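Local atomic coordinates of cerato-platanin-like protein (Moniliophthora perniciosa, PDB entry 3SUM), a protein that is of unknown function but belongs to the cerato-platanins, small fungal proteins built on a double-psi beta-barrel fold. Residues A[64-69]-A[112-117]; A[47-52]-A[71-76]. All blocks are in the same frame, centred on the assembly; numbering follows the deposited sequence.

Contact 1: A[64-69]-A[112-117]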
loop_
_atom_site.group_PDB
_atom_site.type_symbol
_atom_site.label_atom_id
_atom_site.label_comp_id
_atom_site.label_asym_id
_atom_site.label_seq_id
_atom_site.Cartn_x
_atom_site.Cartn_y
_atom_site.Cartn_z
ATOM N N TRP A 64 -5.633 0.399 3.403
ATOM C CA TRP A 64 -5.290 0.442 4.823
ATOM C C TRP A 64 -4.745 1.804 5.177
ATOM O O TRP A 64 -4.001 2.380 4.426
ATOM C CB TRP A 64 -4.213 -0.592 5.169
ATOM C CG TRP A 64 -4.825 -1.938 5.220
ATOM C CD1 TRP A 64 -5.318 -2.609 4.189
ATOM C CD2 TRP A 64 -5.017 -2.746 6.383
ATOM N NE1 TRP A 64 -5.840 -3.790 4.614
ATOM C CE2 TRP A 64 -5.688 -3.890 5.970
ATOM C CE3 TRP A 64 -4.662 -2.600 7.743
ATOM C CZ2 TRP A 64 -6.037 -4.950 6.851
ATOM C CZ3 TRP A 64 -5.028 -3.661 8.654
ATOM C CH2 TRP A 64 -5.692 -4.824 8.185
ATOM N N LYS A 65 -5.183 2.319 6.306
ATOM C CA LYS A 65 -4.611 3.551 6.769
ATOM C C LYS A 65 -3.477 3.223 7.721
ATOM O O LYS A 65 -3.667 2.495 8.708
ATOM C CB LYS A 65 -5.680 4.337 7.543
ATOM C CG LYS A 65 -5.053 5.717 7.863
ATOM C CD LYS A 65 -6.063 6.617 8.567
ATOM C CE LYS A 65 -5.865 6.625 10.061
ATOM N NZ LYS A 65 -6.628 7.797 10.656
ATOM N N LEU A 66 -2.287 3.772 7.484
ATOM C CA LEU A 66 -1.147 3.457 8.323
ATOM C C LEU A 66 -0.794 4.751 9.063
ATOM O O LEU A 66 -0.909 5.848 8.473
ATOM C CB LEU A 66 0.079 3.081 7.471
ATOM C CG LEU A 66 -0.081 2.009 6.391
ATOM C CD1 LEU A 66 1.235 1.656 5.718
ATOM C CD2 LEU A 66 -0.782 0.759 7.073
ATOM N N ARG A 67 -0.388 4.639 10.322
ATOM C CA ARG A 67 0.118 5.841 11.030
ATOM C C ARG A 67 1.521 5.579 11.547
ATOM O O ARG A 67 1.829 4.481 12.058
ATOM C CB ARG A 67 -0.750 6.196 12.262
ATOM C CG ARG A 67 -2.174 6.691 11.965
ATOM C CD ARG A 67 -2.853 7.097 13.342
ATOM N NE ARG A 67 -4.085 7.894 13.205
ATOM C CZ ARG A 67 -4.138 9.218 12.976
ATOM N NH1 ARG A 67 -3.029 9.932 12.802
ATOM N NH2 ARG A 67 -5.312 9.849 12.927
ATOM N N TYR A 68 2.381 6.569 11.378
ATOM C CA TYR A 68 3.666 6.601 12.042
ATOM C C TYR A 68 3.788 7.979 12.659
ATOM O O TYR A 68 3.695 9.000 11.933
ATOM C CB TYR A 68 4.779 6.412 11.019
ATOM C CG TYR A 68 6.135 6.433 11.649
ATOM C CD1 TYR A 68 6.688 5.244 12.178
ATOM C CD2 TYR A 68 6.911 7.607 11.620
ATOM C CE1 TYR A 68 7.956 5.240 12.730
ATOM C CE2 TYR A 68 8.185 7.622 12.148
ATOM C CZ TYR A 68 8.727 6.442 12.669
ATOM O OH TYR A 68 10.012 6.462 13.228
ATOM N N LYS A 69 4.000 8.012 13.981
ATOM C CA LYS A 69 4.072 9.261 14.707
ATOM C C LYS A 69 2.899 10.138 14.257
ATOM O O LYS A 69 1.735 9.714 14.425
ATOM C CB LYS A 69 5.469 9.853 14.628
ATOM C CG LYS A 69 6.503 8.939 15.363
ATOM C CD LYS A 69 7.861 9.580 15.323
ATOM C CE LYS A 69 8.883 8.651 16.107
ATOM N NZ LYS A 69 10.283 9.245 16.283
ATOM N N ALA A 112 10.436 0.227 10.132
ATOM C CA ALA A 112 9.833 1.147 11.136
ATOM C C ALA A 112 8.625 0.432 11.742
ATOM O O ALA A 112 7.931 -0.296 11.060
ATOM C CB ALA A 112 9.358 2.464 10.410
ATOM N N GLN A 113 8.353 0.692 13.016
ATOM C CA GLN A 113 7.158 0.157 13.614
ATOM C C GLN A 113 6.090 1.220 13.444
ATOM O O GLN A 113 6.401 2.408 13.598
ATOM C CB GLN A 113 7.440 -0.119 15.068
ATOM C CG GLN A 113 8.768 -0.807 15.144
ATOM C CD GLN A 113 8.838 -1.690 16.305
ATOM O OE1 GLN A 113 7.850 -2.388 16.617
ATOM N NE2 GLN A 113 10.008 -1.669 16.988
ATOM N N LEU A 114 4.874 0.766 13.096
ATOM C CA LEU A 114 3.744 1.668 12.902
ATOM C C LEU A 114 3.048 1.917 14.168
ATOM O O LEU A 114 3.005 1.041 14.999
ATOM C CB LEU A 114 2.766 1.116 11.903
ATOM C CG LEU A 114 3.376 0.961 10.524
ATOM C CD1 LEU A 114 2.242 0.381 9.592
ATOM C CD2 LEU A 114 3.896 2.317 9.958
ATOM N N PHE A 115 2.472 3.119 14.323
ATOM C CA PHE A 115 1.549 3.340 15.439
ATOM C C PHE A 115 0.308 2.477 15.302
ATOM O O PHE A 115 -0.151 1.880 16.293
ATOM C CB PHE A 115 1.092 4.811 15.515
ATOM C CG PHE A 115 0.133 5.025 16.622
ATOM C CD1 PHE A 115 -1.218 5.027 16.373
ATOM C CD2 PHE A 115 0.590 5.062 17.933
ATOM C CE1 PHE A 115 -2.134 5.151 17.359
ATOM C CE2 PHE A 115 -0.340 5.223 18.976
ATOM C CZ PHE A 115 -1.694 5.229 18.688
ATOM N N SER A 116 -0.240 2.364 14.075
ATOM C CA SER A 116 -1.474 1.605 13.912
ATOM C C SER A 116 -1.609 1.341 12.432
ATOM O O SER A 116 -0.976 2.048 11.624
ATOM C CB SER A 116 -2.688 2.420 14.355
ATOM O OG SER A 116 -2.745 3.635 13.576
ATOM N N ALA A 117 -2.439 0.367 12.089
ATOM C CA ALA A 117 -2.824 0.101 10.707
ATOM C C ALA A 117 -4.176 -0.512 10.810
ATOM O O ALA A 117 -4.374 -1.455 11.614
ATOM C CB ALA A 117 -1.876 -0.935 10.046
HETATM O O HOH W 1 -4.026 3.703 11.172
#
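Residues 64-68 and 116-117 run antiparallel, and where R67 faces both F115 and S116 the pairing opens into a classic beta bulge near the edge of the double-psi beta-barrel sheet. The bulge uses both polar backbone atoms of R67: its N donates to S116 O in a nearly straight bond (3.0 Å, 166°), whereas F115 N reaches R67 O at a more bent 133°. In both bonds the donor sits above the plane of the accepting carbonyl. One step along, K65 O receives a CA-H contact from A117 CA and a hydrogen from a water molecule that is also hydrogen-bonded to S116 OG. R67 and S116 share one face of the sheet. The first torsion of S116 puts OG in the crowded position between its backbone N and carbonyl carbon, and the R67 side chain, extended from CG to NE, passes alongside it with CD 3.5 Å from OG. The F115 ring runs beside the same chain, its plane almost perpendicular to the guanidinium (85°). On the other face L66 CD2 meets A117 CB at 3.6 Å and L114 CD1 at 4.0 Å, in a cluster that I5 and F87 join, while the edge of the W64 indole reaches the carbonyl carbon of A117. Farther along, Y68 CG is anti to its backbone N, which swings the ring toward 112-113. Its hydroxyl bonds to E105, CE1 touches A112 CB, and Q113 O lies at the ring edge, in plane, 3.2 Å from Y68 CD1.

Contact 2: A[47-52]-A[71-76]; sequences FPHFVA and NHAFVT
H49 O is gripped twice by the facing strand: T76 N donates to it at 2.9 Å, in the plane of the carbonyl and at 158°, and V75 CA makes a CA-H...O contact with the same oxygen at 3.2 Å. T76 O answers on the next rung, taking V51 N at 2.9 Å together with a longer CA-H contact from F50. H49 is the centre of an inverse gamma turn, closed by a weak bond from F50 N to P48 O, so the chain that follows a cis peptide before P48 turns into strand 50-52 just where H49 O is held. The two bonds make F50 and T76 a parallel bridge deep in the double-psi beta-barrel, although the short strands diverge by 60°, consistent with the strong coiling of a small barrel. F50 and T76 lie side by side, CD1 of the ring 3.7 Å from T76 CB, and F47 CA sits 3.3 Å above one face of the ring, offset toward the rim. An alanine in place of F50 removes the ring that meets both T76 CB and F47 CA, and would probably loosen the packing beside the turn. T76 OG1 lies beside its own backbone N and bonds to N46, whose ND2 also serves F74 O; the CB of H49 rests 3.4 Å from that same carbonyl oxygen. V51 and V75 cross at about a right angle, both using the CG2 branch held in the crowded position, with the two methyls 3.7 Å apart and L93 of helix 91-97 touching both valines.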
loop_
_atom_site.group_PDB
_atom_site.type_symbol
_atom_site.label_atom_id
_atom_site.label_comp_id
_atom_site.label_asym_id
_atom_site.label_seq_id
_atom_site.Cartn_x
_atom_site.Cartn_y
_atom_site.Cartn_z
ATOM N N PHE A 47 -1.323 3.965 -7.119
ATOM C CA PHE A 47 0.052 3.772 -7.311
ATOM C C PHE A 47 0.701 5.142 -6.991
ATOM O O PHE A 47 0.210 6.134 -7.452
ATOM C CB PHE A 47 0.324 3.469 -8.814
ATOM C CG PHE A 47 1.819 3.439 -9.149
ATOM C CD1 PHE A 47 2.569 2.302 -8.912
ATOM C CD2 PHE A 47 2.470 4.588 -9.565
ATOM C CE1 PHE A 47 3.939 2.267 -9.217
ATOM C CE2 PHE A 47 3.788 4.585 -9.853
ATOM C CZ PHE A 47 4.556 3.447 -9.682
ATOM N N PRO A 48 1.772 5.173 -6.236
ATOM C CA PRO A 48 2.544 4.034 -5.746
ATOM C C PRO A 48 2.426 3.900 -4.228
ATOM O O PRO A 48 3.396 3.576 -3.536
ATOM C CB PRO A 48 3.941 4.418 -6.170
ATOM C CG PRO A 48 4.011 5.948 -5.802
ATOM C CD PRO A 48 2.579 6.441 -6.152
ATOM N N HIS A 49 1.224 4.104 -3.695
ATOM C CA HIS A 49 1.050 3.930 -2.265
ATOM C C HIS A 49 0.606 2.504 -2.050
ATOM O O HIS A 49 -0.528 2.285 -1.705
ATOM C CB HIS A 49 -0.024 4.936 -1.805
ATOM C CG HIS A 49 0.614 6.241 -1.477
ATOM N ND1 HIS A 49 0.129 7.115 -0.522
ATOM C CD2 HIS A 49 1.801 6.756 -1.897
ATOM C CE1 HIS A 49 0.969 8.132 -0.392
ATOM N NE2 HIS A 49 1.983 7.954 -1.226
ATOM N N PHE A 50 1.538 1.600 -2.331
ATOM C CA PHE A 50 1.252 0.186 -2.428
ATOM C C PHE A 50 2.076 -0.585 -1.422
ATOM O O PHE A 50 3.191 -0.250 -1.159
ATOM C CB PHE A 50 1.649 -0.310 -3.819
ATOM C CG PHE A 50 0.683 0.051 -4.902
ATOM C CD1 PHE A 50 -0.572 0.553 -4.595
ATOM C CD2 PHE A 50 1.045 -0.103 -6.232
ATOM C CE1 PHE A 50 -1.483 0.885 -5.634
ATOM C CE2 PHE A 50 0.159 0.204 -7.283
ATOM C CZ PHE A 50 -1.121 0.676 -6.966
ATOM N N VAL A 51 1.509 -1.698 -0.916
ATOM C CA VAL A 51 2.213 -2.476 0.026
ATOM C C VAL A 51 1.969 -3.949 -0.259
ATOM O O VAL A 51 0.977 -4.329 -0.864
ATOM C CB VAL A 51 1.741 -2.249 1.513
ATOM C CG1 VAL A 51 2.114 -0.815 2.046
ATOM C CG2 VAL A 51 0.225 -2.465 1.632
ATOM N N ALA A 52 2.946 -4.747 0.127
ATOM C CA ALA A 52 2.689 -6.191 0.306
ATOM C C ALA A 52 2.268 -6.366 1.714
ATOM O O ALA A 52 2.757 -5.693 2.587
ATOM C CB ALA A 52 3.999 -6.980 0.055
ATOM N N ASN A 71 2.214 11.142 11.156
ATOM C CA ASN A 71 1.964 10.963 9.718
ATOM C C ASN A 71 0.986 9.822 9.492
ATOM O O ASN A 71 0.882 8.901 10.306
ATOM C CB ASN A 71 3.238 10.627 8.982
ATOM C CG ASN A 71 4.367 11.632 9.275
ATOM O OD1 ASN A 71 4.125 12.791 9.574
ATOM N ND2 ASN A 71 5.582 11.165 9.222
ATOM N N HIS A 72 0.313 9.855 8.369
ATOM C CA HIS A 72 -0.497 8.714 7.987
ATOM C C HIS A 72 -0.515 8.614 6.474
ATOM O O HIS A 72 -0.114 9.548 5.748
ATOM C CB HIS A 72 -1.915 8.822 8.563
ATOM C CG HIS A 72 -2.747 9.923 7.954
ATOM N ND1 HIS A 72 -2.678 11.236 8.402
ATOM C CD2 HIS A 72 -3.692 9.906 6.978
ATOM C CE1 HIS A 72 -3.536 11.978 7.719
ATOM N NE2 HIS A 72 -4.153 11.199 6.838
ATOM N N ALA A 73 -0.896 7.438 5.986
ATOM C CA ALA A 73 -1.029 7.244 4.582
ATOM C C ALA A 73 -2.079 6.199 4.323
ATOM O O ALA A 73 -2.325 5.335 5.179
ATOM C CB ALA A 73 0.359 6.784 3.950
ATOM N N PHE A 74 -2.637 6.236 3.129
ATOM C CA PHE A 74 -3.553 5.222 2.724
ATOM C C PHE A 74 -2.919 4.359 1.656
ATOM O O PHE A 74 -2.411 4.842 0.645
ATOM C CB PHE A 74 -4.866 5.849 2.182
ATOM C CG PHE A 74 -5.624 6.585 3.223
ATOM C CD1 PHE A 74 -6.471 5.912 4.134
ATOM C CD2 PHE A 74 -5.554 8.005 3.265
ATOM C CE1 PHE A 74 -7.219 6.604 5.050
ATOM C CE2 PHE A 74 -6.319 8.700 4.217
ATOM C CZ PHE A 74 -7.130 7.978 5.115
ATOM N N VAL A 75 -2.906 3.048 1.906
ATOM C CA VAL A 75 -2.151 2.178 1.038
ATOM C C VAL A 75 -3.012 1.039 0.500
ATOM O O VAL A 75 -3.908 0.625 1.166
ATOM C CB VAL A 75 -0.901 1.609 1.763
ATOM C CG1 VAL A 75 -0.018 2.747 2.335
ATOM C CG2 VAL A 75 -1.260 0.699 2.955
ATOM N N THR A 76 -2.704 0.556 -0.741
ATOM C CA THR A 76 -3.421 -0.525 -1.290
ATOM C C THR A 76 -2.563 -1.745 -1.125
ATOM O O THR A 76 -1.375 -1.728 -1.439
ATOM C CB THR A 76 -3.670 -0.246 -2.765
ATOM O OG1 THR A 76 -4.372 0.996 -2.835
ATOM C CG2 THR A 76 -4.609 -1.332 -3.393
#

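From the N terminus the chain enters 47-52, passes through 64-69, turns back along 71-76 and, after helices 91-97 and 105-109, reaches 112-117. Contact 2 closes a loop of 18 residues that includes strand 63-68; contact 1 closes one of 42 that includes 71-76. Their segments alternate, so the two loops cross instead of nesting. The crossing is stitched by the hairpin of strands 63-68 and 71-79, where L66 N lies 2.8 Å from A73 O and W64 O equally near V75 N, both probable hydrogen bonds. With the hairpin they order 50-52, 71-79, 63-68 and 116-120, and contact 1 also brings strand 63-68 against strand 111-113, at the other end of the sheet order.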